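PDB 5XTF: 2,3-dihydroxy-2,3-dihydrophenylpropionate dehydrogenase from Pseudomonas sp. MC1, which catalyses the oxidation of naphthalene cis-dihydrodiol to 1,2-dihydroxynaphthalene, probably with NAD+ as hydride acceptor, and works as a tetramer of the short-chain dehydrogenase/reductase family. Local coordinates for the interface of chains A and B. Residues are numbered along the deposited sequence; one frame, centred on the assembly and turned at random. Chains: chain A/B, 2,3-dihydroxy-2,3-dihydrophenylpropionate dehydrogenase.

The interface of chains A and B. Residues chain A 129, 174, 177-178; chain B 129, 174, 177-178.
First torsions of -91° in A:Phe129 and -83° in B:Phe129 swing each phenyl off helix 118-150 toward its twin, CG lying beside the backbone N and opposite the carbonyl carbon. The two side chains cross at about a right angle and meet edge against edge, through the CD2–CE2 side of each ring. CD2 of A:Phe129 is 3.6 Å from CD2 of B:Phe129, and the CE2 atoms of the two rings are 3.7 Å apart. With the ring planes inclined by roughly 56°, the rings do not lie face to face. Replacing A:Phe129 by an alanine would probably leave the CD2–CE2 edge of B:Phe129 without its aromatic mate and open a gap at the two-fold axis.

Next to this pair, the 170-190 helices of the two subunits run in opposite senses and cross at a marked angle at the two-fold axis, coming very close because small residues face each other. The methyl groups of A:Ala178 and B:Ala178 meet across the axis, CB to CB, at 3.9 Å. Each methyl also rests against the opposite backbone, with A:Ala178 CB 3.3 Å from the carbonyl O of B:Ala174. The contact is returned by the Ala174 methyl, A:Ala174 CB being 3.6 Å from B:Ala178 O.

The two helices of each chain pack here as a four-helix arrangement typical of tetrameric members of this family, and the patch belongs to a two-fold interface of the tetramer. Helix 170-190 also carries the YxxxK catalytic motif with Lys176, so subunit association may help to steady the active-site helix. His177 follows that lysine and contributes chiefly its first side-chain carbon: the imidazole is directed away from the Phe129 pair, while A:His177 CB lies 3.3 Å from the backbone carbonyl O of B:His177.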
# COMPACT_ATOMS: atom_id res chain seq x y z
N PHE A 129 9.20 -21.13 -3.71
CA PHE A 129 10.07 -19.98 -3.95
C PHE A 129 10.97 -20.18 -5.17
O PHE A 129 11.24 -19.21 -5.90
CB PHE A 129 10.86 -19.65 -2.69
CG PHE A 129 10.16 -18.67 -1.80
CD1 PHE A 129 9.06 -19.06 -1.05
CD2 PHE A 129 10.57 -17.35 -1.75
CE1 PHE A 129 8.40 -18.14 -0.24
CE2 PHE A 129 9.91 -16.42 -0.95
CZ PHE A 129 8.82 -16.82 -0.20
N ALA A 174 3.64 -15.15 0.61
CA ALA A 174 4.94 -14.49 0.74
C ALA A 174 5.71 -14.51 -0.58
O ALA A 174 6.42 -13.55 -0.90
CB ALA A 174 5.76 -15.15 1.86
N HIS A 177 4.28 -11.72 -2.65
CA HIS A 177 4.75 -10.40 -2.22
C HIS A 177 6.17 -10.14 -2.67
O HIS A 177 6.52 -9.01 -3.03
CB HIS A 177 4.65 -10.27 -0.70
CG HIS A 177 3.28 -9.90 -0.22
ND1 HIS A 177 2.21 -10.77 -0.29
CD2 HIS A 177 2.81 -8.76 0.33
CE1 HIS A 177 1.14 -10.17 0.19
NE2 HIS A 177 1.47 -8.95 0.58
N ALA A 178 7.03 -11.16 -2.64
CA ALA A 178 8.39 -10.96 -3.12
C ALA A 178 8.40 -10.48 -4.57
O ALA A 178 9.22 -9.63 -4.94
CB ALA A 178 9.19 -12.25 -2.94
N PHE B 129 17.38 -15.45 0.82
CA PHE B 129 16.06 -15.97 1.13
C PHE B 129 16.09 -17.03 2.23
O PHE B 129 15.12 -17.13 3.00
CB PHE B 129 15.40 -16.48 -0.15
CG PHE B 129 14.75 -15.38 -0.95
CD1 PHE B 129 15.51 -14.53 -1.72
CD2 PHE B 129 13.37 -15.18 -0.88
CE1 PHE B 129 14.90 -13.49 -2.42
CE2 PHE B 129 12.76 -14.15 -1.58
CZ PHE B 129 13.53 -13.31 -2.36
N ALA B 174 13.27 -7.94 -2.54
CA ALA B 174 12.27 -8.99 -2.71
C ALA B 174 12.12 -9.81 -1.43
O ALA B 174 11.00 -10.18 -1.06
CB ALA B 174 12.66 -9.88 -3.89
N HIS B 177 10.10 -7.75 0.99
CA HIS B 177 8.69 -7.77 0.65
C HIS B 177 8.03 -9.09 1.03
O HIS B 177 6.88 -9.12 1.48
CB HIS B 177 8.49 -7.47 -0.83
CG HIS B 177 8.51 -6.02 -1.15
ND1 HIS B 177 9.67 -5.27 -1.15
CD2 HIS B 177 7.51 -5.17 -1.47
CE1 HIS B 177 9.38 -4.02 -1.46
NE2 HIS B 177 8.08 -3.93 -1.67
N ALA B 178 8.75 -10.20 0.85
CA ALA B 178 8.19 -11.48 1.28
C ALA B 178 7.84 -11.47 2.77
O ALA B 178 6.82 -12.02 3.18
CB ALA B 178 9.15 -12.62 0.93